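Local coordinates for mannitol dehydrogenase (Pseudomonas fluorescens, PDB 1LJ8), which probably interconverts mannitol and fructose as an NAD-dependent mannitol 2-dehydrogenase of the long-chain dehydrogenase family, at residues 232-240 / 362-373. Residues are numbered along the deposited sequence; the frame is centred on the assembly and turned at random.
Sequences ITPMTSTAH and FSNQAIADQLER. With NAD (nicotinamide-adenine-dinucleotide), chain B.
Selenomethionine Met235 and Gln370 are joined by a two-bond clamp between a backbone and a primary amide. Met235 N donates to a lone pair of Gln370 OE1 at 2.9 Å with an N-H...O angle of 159°, in the plane of the Gln370 carbonyl, while Gln370 NE2 returns a bond to Met235 O at 2.8 Å, tilted from that carbonyl's plane. A bend at chi2 (94°) turns the glutamine amide to present both atoms, and Met235 CE folds back to within 3.8 Å of Gln370 CD. Farther along, His240 NE2 donates to Ala368 O (3.2 Å), which lies in the imidazole plane. The contact thereby ties the Rossmann domain, just past strand 227-230, to the C-terminal domain beside the nicotinamide end of the cofactor site. There Thr233 pairs with the NAD carboxamide through both backbone N and O. Ile232 CD1 meets the Phe362 ring edge, 4.0 Å from CD2, and Ile232 CG2 packs 3.4 Å from OD2 of the Asp369 carboxylate, which Arg373 grips side-on: NE to OD1 (2.8 Å) and NH2 to OD2, each on a syn lone pair. Thr233 O and NAD O7N lie over one guanidinium face. Replacing Arg373 with an alanine would probably leave the buried Asp369 carboxylate without its countercharge.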
# COMPACT_ATOMS: atom_id res chain seq x y z
N ILE A 232 -5.55 -6.41 5.14
CA ILE A 232 -4.25 -7.09 5.01
C ILE A 232 -4.35 -8.08 3.86
O ILE A 232 -5.17 -9.00 3.83
CB ILE A 232 -3.86 -7.77 6.33
CG1 ILE A 232 -3.54 -6.67 7.38
CG2 ILE A 232 -2.62 -8.64 6.13
CD1 ILE A 232 -3.58 -7.25 8.86
N THR A 233 -3.44 -7.88 2.90
CA THR A 233 -3.48 -8.65 1.66
C THR A 233 -2.08 -9.16 1.33
O THR A 233 -1.24 -8.46 0.75
CB THR A 233 -4.04 -7.74 0.50
OG1 THR A 233 -5.35 -7.23 0.86
CG2 THR A 233 -4.13 -8.56 -0.85
N PRO A 234 -1.79 -10.39 1.72
CA PRO A 234 -0.46 -10.97 1.45
C PRO A 234 -0.22 -11.13 -0.08
O PRO A 234 -1.16 -10.98 -0.89
CB PRO A 234 -0.57 -12.37 2.08
CG PRO A 234 -1.63 -12.20 3.20
CD PRO A 234 -2.64 -11.27 2.57
N MSE A 235 1.02 -11.49 -0.42
CA MSE A 235 1.38 -11.81 -1.81
C MSE A 235 0.83 -13.21 -2.07
O MSE A 235 0.76 -14.04 -1.15
CB MSE A 235 2.91 -11.83 -2.01
CG MSE A 235 3.58 -10.55 -1.57
SE MSE A 235 5.49 -10.69 -1.99
CE MSE A 235 5.97 -12.06 -0.67
N THR A 236 0.40 -13.46 -3.29
CA THR A 236 -0.11 -14.78 -3.60
C THR A 236 1.10 -15.65 -3.94
O THR A 236 1.59 -15.67 -5.04
CB THR A 236 -1.08 -14.73 -4.79
OG1 THR A 236 -2.28 -14.05 -4.36
CG2 THR A 236 -1.45 -16.18 -5.27
N SER A 237 1.59 -16.36 -2.95
CA SER A 237 2.73 -17.27 -3.15
C SER A 237 2.16 -18.58 -3.74
O SER A 237 0.94 -18.81 -3.82
CB SER A 237 3.35 -17.53 -1.79
OG SER A 237 2.36 -18.20 -1.03
N THR A 238 3.06 -19.47 -4.16
CA THR A 238 2.60 -20.73 -4.68
C THR A 238 1.79 -21.48 -3.63
O THR A 238 0.79 -22.11 -3.94
CB THR A 238 3.79 -21.59 -5.12
OG1 THR A 238 4.43 -20.92 -6.19
CG2 THR A 238 3.34 -22.96 -5.57
N ALA A 239 2.24 -21.44 -2.39
CA ALA A 239 1.51 -22.16 -1.35
C ALA A 239 0.08 -21.62 -1.21
O ALA A 239 -0.87 -22.40 -1.05
CB ALA A 239 2.25 -22.02 -0.01
N HIS A 240 -0.07 -20.30 -1.25
CA HIS A 240 -1.43 -19.72 -1.15
C HIS A 240 -2.30 -20.23 -2.31
O HIS A 240 -3.45 -20.63 -2.14
CB HIS A 240 -1.33 -18.19 -1.15
CG HIS A 240 -1.09 -17.62 0.22
ND1 HIS A 240 -2.02 -17.75 1.24
CD2 HIS A 240 -0.06 -16.90 0.75
CE1 HIS A 240 -1.57 -17.14 2.32
NE2 HIS A 240 -0.39 -16.62 2.06
N PHE A 362 -2.98 -9.13 13.44
CA PHE A 362 -1.64 -9.61 13.09
C PHE A 362 -1.40 -11.05 13.60
O PHE A 362 -0.50 -11.72 13.12
CB PHE A 362 -0.53 -8.74 13.73
CG PHE A 362 -0.35 -7.38 13.10
CD1 PHE A 362 0.69 -6.57 13.56
CD2 PHE A 362 -1.19 -6.90 12.11
CE1 PHE A 362 0.87 -5.28 13.03
CE2 PHE A 362 -1.03 -5.61 11.57
CZ PHE A 362 0.01 -4.80 12.04
N SER A 363 -2.19 -11.49 14.59
CA SER A 363 -2.06 -12.83 15.16
C SER A 363 -2.78 -13.89 14.34
O SER A 363 -2.68 -15.11 14.63
CB SER A 363 -2.58 -12.84 16.62
OG SER A 363 -1.84 -11.90 17.41
N ASN A 364 -3.50 -13.44 13.31
CA ASN A 364 -4.22 -14.36 12.38
C ASN A 364 -3.20 -15.37 11.81
O ASN A 364 -2.29 -15.04 11.04
CB ASN A 364 -4.85 -13.49 11.28
CG ASN A 364 -5.58 -14.28 10.21
OD1 ASN A 364 -5.45 -15.50 10.09
ND2 ASN A 364 -6.34 -13.56 9.39
N GLN A 365 -3.31 -16.63 12.19
CA GLN A 365 -2.32 -17.60 11.72
C GLN A 365 -2.63 -18.11 10.32
O GLN A 365 -1.72 -18.43 9.56
CB GLN A 365 -2.25 -18.82 12.66
CG GLN A 365 -2.25 -18.45 14.15
CD GLN A 365 -0.87 -18.12 14.69
OE1 GLN A 365 0.07 -18.90 14.54
NE2 GLN A 365 -0.74 -16.94 15.34
N ALA A 366 -3.91 -18.18 9.99
CA ALA A 366 -4.30 -18.75 8.70
C ALA A 366 -3.86 -17.92 7.49
O ALA A 366 -3.56 -18.48 6.45
CB ALA A 366 -5.79 -18.92 8.66
N ILE A 367 -3.84 -16.59 7.66
CA ILE A 367 -3.51 -15.68 6.55
C ILE A 367 -2.10 -15.81 6.01
O ILE A 367 -1.84 -15.60 4.82
CB ILE A 367 -3.85 -14.21 6.96
CG1 ILE A 367 -3.89 -13.23 5.76
CG2 ILE A 367 -2.82 -13.75 7.99
CD1 ILE A 367 -4.87 -13.62 4.64
N ALA A 368 -1.14 -16.12 6.87
CA ALA A 368 0.23 -16.29 6.43
C ALA A 368 0.77 -15.10 5.59
O ALA A 368 1.24 -15.24 4.46
CB ALA A 368 0.37 -17.64 5.66
N ASP A 369 0.74 -13.93 6.20
CA ASP A 369 1.24 -12.72 5.56
C ASP A 369 2.76 -12.69 5.68
O ASP A 369 3.33 -12.87 6.76
CB ASP A 369 0.59 -11.50 6.21
CG ASP A 369 0.92 -10.21 5.47
OD1 ASP A 369 1.33 -10.35 4.30
OD2 ASP A 369 0.77 -9.11 6.05
N GLN A 370 3.42 -12.48 4.56
CA GLN A 370 4.87 -12.57 4.51
C GLN A 370 5.69 -11.41 5.01
O GLN A 370 5.46 -10.29 4.59
CB GLN A 370 5.30 -12.85 3.06
CG GLN A 370 4.54 -13.99 2.40
CD GLN A 370 3.33 -13.49 1.59
OE1 GLN A 370 2.98 -12.31 1.60
NE2 GLN A 370 2.69 -14.43 0.86
N LEU A 371 6.66 -11.67 5.89
CA LEU A 371 7.53 -10.60 6.30
C LEU A 371 8.28 -10.06 5.08
O LEU A 371 8.61 -8.87 5.04
CB LEU A 371 8.53 -11.05 7.41
CG LEU A 371 7.86 -11.40 8.75
CD1 LEU A 371 8.99 -11.60 9.80
CD2 LEU A 371 6.84 -10.29 9.20
N GLU A 372 8.52 -10.87 4.05
CA GLU A 372 9.19 -10.32 2.87
C GLU A 372 8.34 -9.20 2.22
O GLU A 372 8.88 -8.22 1.70
CB GLU A 372 9.46 -11.39 1.83
CG GLU A 372 10.33 -10.83 0.72
CD GLU A 372 10.99 -11.89 -0.17
OE1 GLU A 372 11.40 -12.96 0.35
OE2 GLU A 372 11.11 -11.63 -1.38
N ARG A 373 7.01 -9.36 2.28
CA ARG A 373 6.11 -8.34 1.76
C ARG A 373 6.16 -7.13 2.68
O ARG A 373 6.34 -6.01 2.23
CB ARG A 373 4.65 -8.86 1.73
CG ARG A 373 3.67 -7.86 1.12
CD ARG A 373 2.20 -8.31 1.31
NE ARG A 373 1.79 -8.09 2.69
CZ ARG A 373 1.48 -6.90 3.18
NH1 ARG A 373 1.53 -5.79 2.41
NH2 ARG A 373 1.08 -6.80 4.45
PA NAD B . 1.51 -5.50 -5.28
O1A NAD B . 2.93 -5.68 -5.23
O2A NAD B . 0.54 -6.63 -5.43
O5B NAD B . 1.12 -4.49 -6.45
C5B NAD B . 1.76 -3.18 -6.52
C4B NAD B . 1.20 -2.66 -7.85
O4B NAD B . 1.73 -1.28 -8.03
C3B NAD B . 1.71 -3.38 -9.15
O3B NAD B . 0.62 -3.35 -10.08
C2B NAD B . 2.90 -2.51 -9.58
O2B NAD B . 3.23 -2.64 -10.96
C1B NAD B . 2.36 -1.12 -9.30
N9A NAD B . 3.34 -0.09 -9.17
C8A NAD B . 4.50 -0.02 -8.43
N7A NAD B . 5.11 1.13 -8.55
C5A NAD B . 4.30 1.86 -9.41
C6A NAD B . 4.45 3.17 -9.87
N6A NAD B . 5.43 4.00 -9.55
N1A NAD B . 3.49 3.65 -10.75
C2A NAD B . 2.40 2.87 -11.15
N3A NAD B . 2.22 1.58 -10.68
C4A NAD B . 3.21 1.12 -9.81
O3 NAD B . 1.15 -4.67 -3.98
PN NAD B . -0.22 -4.55 -3.13
O1N NAD B . -0.18 -5.53 -2.03
O2N NAD B . -1.33 -4.63 -4.08
O5D NAD B . -0.08 -3.13 -2.46
C5D NAD B . -0.11 -2.00 -3.31
C4D NAD B . -0.36 -0.85 -2.44
O4D NAD B . -1.69 -0.81 -1.88
C3D NAD B . 0.61 -0.61 -1.23
O3D NAD B . 1.86 -0.07 -1.63
C2D NAD B . -0.22 0.25 -0.29
O2D NAD B . -0.06 1.63 -0.57
C1D NAD B . -1.67 -0.24 -0.54
N1N NAD B . -2.16 -1.21 0.45
C2N NAD B . -1.78 -2.57 0.53
C3N NAD B . -2.26 -3.32 1.57
C7N NAD B . -1.82 -4.79 1.68
O7N NAD B . -2.10 -5.38 2.73
N7N NAD B . -1.10 -5.36 0.74
C4N NAD B . -3.14 -2.72 2.59
C5N NAD B . -3.53 -1.35 2.45
C6N NAD B . -3.05 -0.57 1.37